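Local coordinates for protein farnesyl diphosphate phosphatase YisP (Bacillus subtilis subsp. subtilis, PDB 3WE9) that hydrolyses farnesyl diphosphate to farnesol and diphosphate, an activity involved in biofilm formation, at residues A209-Q220 / L238-R249. Numbering follows the deposited sequence.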
ATOM      1  N   ALA A 209       1.170 -14.931  -1.116  1.00 12.54           N
ATOM      2  CA  ALA A 209       2.341 -14.180  -0.654  1.00 14.99           C
ATOM      3  C   ALA A 209       3.474 -14.283  -1.690  1.00 15.38           C
ATOM      4  O   ALA A 209       4.267 -13.350  -1.864  1.00 13.79           O
ATOM      5  CB  ALA A 209       2.814 -14.719   0.710  1.00 12.59           C
ATOM      6  N   PHE A 210       3.541 -15.422  -2.374  1.00 15.18           N
ATOM      7  CA  PHE A 210       4.556 -15.648  -3.406  1.00 16.80           C
ATOM      8  C   PHE A 210       4.439 -14.571  -4.492  1.00 16.73           C
ATOM      9  O   PHE A 210       5.445 -14.026  -4.958  1.00 15.85           O
ATOM     10  CB  PHE A 210       4.374 -17.039  -4.027  1.00 16.90           C
ATOM     11  CG  PHE A 210       5.464 -17.420  -4.985  1.00 22.13           C
ATOM     12  CD1 PHE A 210       6.622 -18.042  -4.531  1.00 24.62           C
ATOM     13  CD2 PHE A 210       5.343 -17.134  -6.341  1.00 23.44           C
ATOM     14  CE1 PHE A 210       7.649 -18.376  -5.415  1.00 25.93           C
ATOM     15  CE2 PHE A 210       6.365 -17.463  -7.236  1.00 27.13           C
ATOM     16  CZ  PHE A 210       7.518 -18.085  -6.768  1.00 26.28           C
ATOM     17  N   GLU A 211       3.207 -14.279  -4.901  1.00 15.17           N
ATOM     18  CA  GLU A 211       2.945 -13.250  -5.904  1.00 16.18           C
ATOM     19  C   GLU A 211       3.358 -11.870  -5.385  1.00 15.68           C
ATOM     20  O   GLU A 211       4.019 -11.103  -6.082  1.00 16.23           O
ATOM     21  CB  GLU A 211       1.453 -13.233  -6.250  1.00 21.40           C
ATOM     22  CG  GLU A 211       0.994 -14.443  -7.050  1.00 27.43           C
ATOM     23  CD  GLU A 211       1.192 -14.257  -8.547  1.00 32.03           C
ATOM     24  OE1 GLU A 211       2.089 -13.482  -8.942  1.00 32.77           O
ATOM     25  OE2 GLU A 211       0.449 -14.890  -9.331  1.00 33.58           O
ATOM     26  N   ALA A 212       2.955 -11.551  -4.159  1.00 14.20           N
ATOM     27  CA  ALA A 212       3.294 -10.260  -3.578  1.00 16.32           C
ATOM     28  C   ALA A 212       4.808 -10.050  -3.598  1.00 17.15           C
ATOM     29  O   ALA A 212       5.292  -8.987  -3.968  1.00 17.73           O
ATOM     30  CB  ALA A 212       2.769 -10.174  -2.143  1.00 14.74           C
ATOM     31  N   GLU A 213       5.552 -11.078  -3.211  1.00 17.29           N
ATOM     32  CA  GLU A 213       7.004 -10.991  -3.172  1.00 18.72           C
ATOM     33  C   GLU A 213       7.616 -10.828  -4.564  1.00 18.34           C
ATOM     34  O   GLU A 213       8.652 -10.184  -4.719  1.00 18.99           O
ATOM     35  CB  GLU A 213       7.560 -12.227  -2.445  1.00 22.60           C
ATOM     36  CG  GLU A 213       6.995 -12.336  -1.018  1.00 29.00           C
ATOM     37  CD  GLU A 213       7.487 -13.541  -0.240  1.00 31.04           C
ATOM     38  OE1 GLU A 213       7.358 -14.671  -0.744  1.00 37.27           O
ATOM     39  OE2 GLU A 213       7.995 -13.357   0.887  1.00 35.14           O
ATOM     40  N   ALA A 214       6.970 -11.400  -5.575  1.00 18.10           N
ATOM     41  CA  ALA A 214       7.454 -11.272  -6.945  1.00 19.15           C
ATOM     42  C   ALA A 214       7.344  -9.791  -7.353  1.00 19.86           C
ATOM     43  O   ALA A 214       8.233  -9.249  -8.008  1.00 18.17           O
ATOM     44  CB  ALA A 214       6.622 -12.152  -7.889  1.00 19.00           C
ATOM     45  N   TYR A 215       6.248  -9.139  -6.968  1.00 17.99           N
ATOM     46  CA  TYR A 215       6.076  -7.728  -7.291  1.00 18.73           C
ATOM     47  C   TYR A 215       7.119  -6.896  -6.549  1.00 19.59           C
ATOM     48  O   TYR A 215       7.704  -5.980  -7.120  1.00 18.79           O
ATOM     49  CB  TYR A 215       4.667  -7.252  -6.920  1.00 19.01           C
ATOM     50  CG  TYR A 215       3.591  -7.710  -7.880  1.00 18.85           C
ATOM     51  CD1 TYR A 215       3.481  -7.155  -9.159  1.00 18.74           C
ATOM     52  CD2 TYR A 215       2.676  -8.687  -7.508  1.00 16.05           C
ATOM     53  CE1 TYR A 215       2.475  -7.564 -10.038  1.00 18.16           C
ATOM     54  CE2 TYR A 215       1.675  -9.104  -8.375  1.00 18.54           C
ATOM     55  CZ  TYR A 215       1.577  -8.539  -9.634  1.00 19.11           C
ATOM     56  OH  TYR A 215       0.565  -8.947 -10.472  1.00 22.49           O
ATOM     57  N   LEU A 216       7.354  -7.226  -5.279  1.00 18.31           N
ATOM     58  CA  LEU A 216       8.340  -6.505  -4.473  1.00 18.94           C
ATOM     59  C   LEU A 216       9.735  -6.608  -5.091  1.00 20.43           C
ATOM     60  O   LEU A 216      10.415  -5.601  -5.276  1.00 19.23           O
ATOM     61  CB  LEU A 216       8.366  -7.061  -3.043  1.00 18.01           C
ATOM     62  CG  LEU A 216       7.120  -6.832  -2.169  1.00 16.21           C
ATOM     63  CD1 LEU A 216       7.241  -7.631  -0.879  1.00 20.02           C
ATOM     64  CD2 LEU A 216       6.953  -5.348  -1.874  1.00 17.28           C
ATOM     65  N   GLU A 217      10.152  -7.830  -5.413  1.00 22.75           N
ATOM     66  CA  GLU A 217      11.464  -8.077  -6.010  1.00 25.17           C
ATOM     67  C   GLU A 217      11.628  -7.273  -7.302  1.00 26.20           C
ATOM     68  O   GLU A 217      12.720  -6.816  -7.639  1.00 24.15           O
ATOM     69  CB  GLU A 217      11.623  -9.575  -6.290  1.00 30.47           C
ATOM     70  CG  GLU A 217      13.020 -10.010  -6.727  1.00 38.48           C
ATOM     71  CD  GLU A 217      14.118  -9.503  -5.798  1.00 42.80           C
ATOM     72  OE1 GLU A 217      13.894  -9.473  -4.568  1.00 46.08           O
ATOM     73  OE2 GLU A 217      15.207  -9.141  -6.299  1.00 46.04           O
ATOM     74  N   GLU A 218      10.519  -7.103  -8.009  1.00 26.83           N
ATOM     75  CA  GLU A 218      10.476  -6.359  -9.262  1.00 28.36           C
ATOM     76  C   GLU A 218      10.856  -4.899  -9.022  1.00 27.88           C
ATOM     77  O   GLU A 218      11.593  -4.294  -9.802  1.00 26.22           O
ATOM     78  CB  GLU A 218       9.062  -6.448  -9.824  1.00 30.54           C
ATOM     79  CG  GLU A 218       8.885  -6.035 -11.254  1.00 33.86           C
ATOM     80  CD  GLU A 218       7.583  -6.573 -11.806  1.00 33.99           C
ATOM     81  OE1 GLU A 218       6.671  -5.773 -12.097  1.00 33.75           O
ATOM     82  OE2 GLU A 218       7.471  -7.814 -11.929  1.00 36.57           O
ATOM     83  N   CYS A 219      10.344  -4.332  -7.937  1.00 27.60           N
ATOM     84  CA  CYS A 219      10.647  -2.947  -7.602  1.00 26.66           C
ATOM     85  C   CYS A 219      12.066  -2.877  -7.053  1.00 25.52           C
ATOM     86  O   CYS A 219      12.771  -1.888  -7.239  1.00 23.63           O
ATOM     87  CB  CYS A 219       9.662  -2.417  -6.559  1.00 25.93           C
ATOM     88  SG  CYS A 219       9.971  -0.703  -6.074  1.00 25.72           S
ATOM     89  N   GLN A 220      12.471  -3.939  -6.368  1.00 25.68           N
ATOM     90  CA  GLN A 220      13.808  -4.026  -5.791  1.00 27.35           C
ATOM     91  C   GLN A 220      14.847  -3.936  -6.905  1.00 27.58           C
ATOM     92  O   GLN A 220      15.861  -3.249  -6.766  1.00 27.24           O
ATOM     93  CB  GLN A 220      13.970  -5.349  -5.035  1.00 28.50           C
ATOM     94  CG  GLN A 220      15.341  -5.567  -4.407  1.00 30.49           C
ATOM     95  CD  GLN A 220      15.602  -4.653  -3.220  1.00 33.41           C
ATOM     96  OE1 GLN A 220      14.780  -4.552  -2.307  1.00 33.94           O
ATOM     97  NE2 GLN A 220      16.758  -3.990  -3.221  1.00 35.51           N
ATOM     98  N   LEU A 238      10.027  -1.243   0.727  1.00 17.66           N
ATOM     99  CA  LEU A 238      10.329  -2.620   0.371  1.00 20.08           C
ATOM    100  C   LEU A 238      10.677  -3.449   1.608  1.00 21.07           C
ATOM    101  O   LEU A 238      10.095  -4.509   1.839  1.00 20.07           O
ATOM    102  CB  LEU A 238      11.495  -2.659  -0.621  1.00 21.48           C
ATOM    103  CG  LEU A 238      11.162  -2.200  -2.043  1.00 24.30           C
ATOM    104  CD1 LEU A 238      12.439  -2.115  -2.876  1.00 27.07           C
ATOM    105  CD2 LEU A 238      10.178  -3.180  -2.668  1.00 24.39           C
ATOM    106  N   HIS A 239      11.628  -2.960   2.397  1.00 21.71           N
ATOM    107  CA  HIS A 239      12.059  -3.662   3.608  1.00 23.06           C
ATOM    108  C   HIS A 239      10.939  -3.860   4.622  1.00 20.62           C
ATOM    109  O   HIS A 239      10.808  -4.932   5.213  1.00 20.68           O
ATOM    110  CB  HIS A 239      13.203  -2.897   4.282  1.00 27.24           C
ATOM    111  CG  HIS A 239      14.546  -3.152   3.672  1.00 31.37           C
ATOM    112  ND1 HIS A 239      14.785  -3.035   2.320  1.00 34.86           N
ATOM    113  CD2 HIS A 239      15.723  -3.521   4.232  1.00 33.03           C
ATOM    114  CE1 HIS A 239      16.051  -3.324   2.073  1.00 35.46           C
ATOM    115  NE2 HIS A 239      16.642  -3.621   3.216  1.00 35.06           N
ATOM    116  N   LEU A 240      10.137  -2.820   4.825  1.00 19.03           N
ATOM    117  CA  LEU A 240       9.044  -2.869   5.787  1.00 18.94           C
ATOM    118  C   LEU A 240       7.973  -3.897   5.447  1.00 18.68           C
ATOM    119  O   LEU A 240       7.513  -4.629   6.322  1.00 17.84           O
ATOM    120  CB  LEU A 240       8.395  -1.487   5.922  1.00 20.38           C
ATOM    121  CG  LEU A 240       9.261  -0.412   6.591  1.00 24.16           C
ATOM    122  CD1 LEU A 240       8.583   0.951   6.483  1.00 23.04           C
ATOM    123  CD2 LEU A 240       9.492  -0.786   8.052  1.00 20.80           C
ATOM    124  N   HIS A 241       7.579  -3.954   4.179  1.00 16.53           N
ATOM    125  CA  HIS A 241       6.536  -4.887   3.773  1.00 17.83           C
ATOM    126  C   HIS A 241       7.021  -6.320   3.670  1.00 18.22           C
ATOM    127  O   HIS A 241       6.244  -7.252   3.862  1.00 16.81           O
ATOM    128  CB  HIS A 241       5.876  -4.370   2.496  1.00 16.41           C
ATOM    129  CG  HIS A 241       5.128  -3.096   2.722  1.00 14.49           C
ATOM    130  ND1 HIS A 241       3.892  -3.064   3.331  1.00 17.20           N
ATOM    131  CD2 HIS A 241       5.505  -1.803   2.575  1.00 12.24           C
ATOM    132  CE1 HIS A 241       3.539  -1.811   3.553  1.00 13.78           C
ATOM    133  NE2 HIS A 241       4.502  -1.025   3.106  1.00 17.97           N
ATOM    134  N   ARG A 242       8.308  -6.507   3.390  1.00 20.31           N
ATOM    135  CA  ARG A 242       8.847  -7.860   3.373  1.00 20.39           C
ATOM    136  C   ARG A 242       8.845  -8.330   4.827  1.00 19.84           C
ATOM    137  O   ARG A 242       8.493  -9.472   5.129  1.00 20.35           O
ATOM    138  CB  ARG A 242      10.283  -7.891   2.837  1.00 22.57           C
ATOM    139  CG  ARG A 242      10.375  -8.060   1.336  1.00 28.48           C
ATOM    140  CD  ARG A 242      11.775  -8.469   0.905  1.00 32.55           C
ATOM    141  NE  ARG A 242      11.842  -8.719  -0.531  1.00 37.32           N
ATOM    142  CZ  ARG A 242      12.267  -7.836  -1.431  1.00 38.50           C
ATOM    143  NH1 ARG A 242      12.672  -6.630  -1.045  1.00 39.30           N
ATOM    144  NH2 ARG A 242      12.288  -8.162  -2.718  1.00 34.66           N
ATOM    145  N   ALA A 243       9.235  -7.428   5.726  1.00 18.02           N
ATOM    146  CA  ALA A 243       9.286  -7.728   7.153  1.00 18.46           C
ATOM    147  C   ALA A 243       7.900  -8.077   7.694  1.00 18.34           C
ATOM    148  O   ALA A 243       7.767  -8.916   8.586  1.00 17.12           O
ATOM    149  CB  ALA A 243       9.865  -6.541   7.917  1.00 19.30           C
ATOM    150  N   VAL A 244       6.868  -7.424   7.166  1.00 16.39           N
ATOM    151  CA  VAL A 244       5.508  -7.708   7.599  1.00 17.56           C
ATOM    152  C   VAL A 244       5.162  -9.169   7.296  1.00 16.48           C
ATOM    153  O   VAL A 244       4.624  -9.882   8.146  1.00 16.76           O
ATOM    154  CB  VAL A 244       4.486  -6.778   6.890  1.00 17.76           C
ATOM    155  CG1 VAL A 244       3.056  -7.251   7.178  1.00 19.73           C
ATOM    156  CG2 VAL A 244       4.656  -5.349   7.380  1.00 19.38           C
ATOM    157  N   LEU A 245       5.479  -9.610   6.083  1.00 16.04           N
ATOM    158  CA  LEU A 245       5.213 -10.987   5.678  1.00 16.28           C
ATOM    159  C   LEU A 245       5.989 -11.964   6.560  1.00 18.33           C
ATOM    160  O   LEU A 245       5.478 -13.023   6.938  1.00 15.22           O
ATOM    161  CB  LEU A 245       5.599 -11.193   4.209  1.00 17.36           C
ATOM    162  CG  LEU A 245       4.729 -10.430   3.203  1.00 16.66           C
ATOM    163  CD1 LEU A 245       5.318 -10.539   1.812  1.00 17.63           C
ATOM    164  CD2 LEU A 245       3.306 -10.982   3.241  1.00 20.27           C
ATOM    165  N   GLU A 246       7.227 -11.612   6.892  1.00 19.00           N
ATOM    166  CA  GLU A 246       8.033 -12.483   7.741  1.00 21.58           C
ATOM    167  C   GLU A 246       7.450 -12.566   9.156  1.00 19.79           C
ATOM    168  O   GLU A 246       7.436 -13.639   9.765  1.00 20.12           O
ATOM    169  CB  GLU A 246       9.482 -11.985   7.782  1.00 23.99           C
ATOM    170  CG  GLU A 246      10.179 -12.030   6.428  1.00 30.95           C
ATOM    171  CD  GLU A 246      10.428 -13.452   5.921  1.00 37.51           C
ATOM    172  OE1 GLU A 246       9.458 -14.234   5.779  1.00 37.31           O
ATOM    173  OE2 GLU A 246      11.606 -13.789   5.661  1.00 41.55           O
ATOM    174  N   LYS A 247       6.948 -11.446   9.670  1.00 19.66           N
ATOM    175  CA  LYS A 247       6.363 -11.423  11.009  1.00 20.44           C
ATOM    176  C   LYS A 247       5.127 -12.312  11.061  1.00 20.49           C
ATOM    177  O   LYS A 247       4.915 -13.062  12.019  1.00 18.45           O
ATOM    178  CB  LYS A 247       5.979  -9.993  11.415  1.00 19.97           C
ATOM    179  CG  LYS A 247       5.434  -9.896  12.845  1.00 21.43           C
ATOM    180  CD  LYS A 247       5.161  -8.461  13.282  1.00 23.54           C
ATOM    181  CE  LYS A 247       4.681  -8.422  14.735  1.00 25.79           C
ATOM    182  NZ  LYS A 247       4.447  -7.038  15.231  1.00 24.96           N
ATOM    183  N   ILE A 248       4.303 -12.217  10.024  1.00 18.79           N
ATOM    184  CA  ILE A 248       3.090 -13.021   9.948  1.00 17.58           C
ATOM    185  C   ILE A 248       3.470 -14.501   9.995  1.00 18.09           C
ATOM    186  O   ILE A 248       2.843 -15.291  10.703  1.00 18.06           O
ATOM    187  CB  ILE A 248       2.308 -12.705   8.643  1.00 17.46           C
ATOM    188  CG1 ILE A 248       1.833 -11.243   8.680  1.00 15.92           C
ATOM    189  CG2 ILE A 248       1.122 -13.661   8.495  1.00 15.23           C
ATOM    190  CD1 ILE A 248       1.172 -10.751   7.395  1.00 15.48           C
ATOM    191  N   ARG A 249       4.505 -14.873   9.248  1.00 17.51           N
ATOM    192  CA  ARG A 249       4.956 -16.260   9.233  1.00 20.08           C
ATOM    193  C   ARG A 249       5.449 -16.655  10.624  1.00 21.25           C
ATOM    194  O   ARG A 249       5.182 -17.760  11.096  1.00 21.38           O
ATOM    195  CB  ARG A 249       6.078 -16.442   8.211  1.00 21.61           C
ATOM    196  CG  ARG A 249       5.600 -16.359   6.772  1.00 22.01           C
ATOM    197  CD  ARG A 249       6.755 -16.400   5.780  1.00 23.64           C
ATOM    198  NE  ARG A 249       6.265 -16.369   4.405  1.00 20.17           N
ATOM    199  CZ  ARG A 249       6.698 -15.528   3.474  1.00 22.98           C
ATOM    200  NH1 ARG A 249       7.643 -14.638   3.762  1.00 21.85           N
ATOM    201  NH2 ARG A 249       6.177 -15.569   2.259  1.00 22.35           N
TER
HETATM  202  O   HOH W   1       8.989 -11.571   2.878  1.00 33.76           O
HETATM  203  O   HOH W   2      10.424 -10.114  -2.537  1.00 36.43           O
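With CG anti to its carbonyl carbon (chi1 -89°), Arg-242 runs out straight to NE and reaches helix 199-221, where Glu-217, its CG trans to the backbone N (chi1 -172°) and its chain turning at the second torsion, curls back to meet it. Glu-217 OE1 lies 2.8 Å from Arg-242 NH2 in a salt bridge, the carboxylate and guanidinium planes turned well away from coplanar. The other terminal nitrogen, Arg-242 NH1, donates to Gln-220 OE1 at 3.2 Å, and CB of Leu-216 lies over one guanidinium face, toward its rim. Water 2 ties Arg-242 NH2 to the carbonyl O of Glu-213. These are neighbouring antiparallel helices of the all-helical phytoene/squalene synthase fold, their segment axes 10.8 Å apart. On the buried side, Leu-216 and Leu-238 lie alongside in opposite senses, CD2 to CD2 4.0 Å, while Leu-245 CD1 packs 3.7 Å from Glu-213 CG. Arg-249 NH1 meets Glu-213 OE2 at 3.2 Å on the syn side, though 31° out of the carboxylate plane; the NH2 bonds to that carboxylate are weak. NH1 also donates to Glu-246 OE1 at 2.7 Å, from above that carboxylate's plane, in a salt bridge; NE pairs with Glu-206, so three carboxylates gather round one guanidinium. A leucine in place of Arg-249 would probably leave Glu-213 and Glu-246 without the cation between them. Water 1 donates to both Glu-213 OE2 and Arg-242 O.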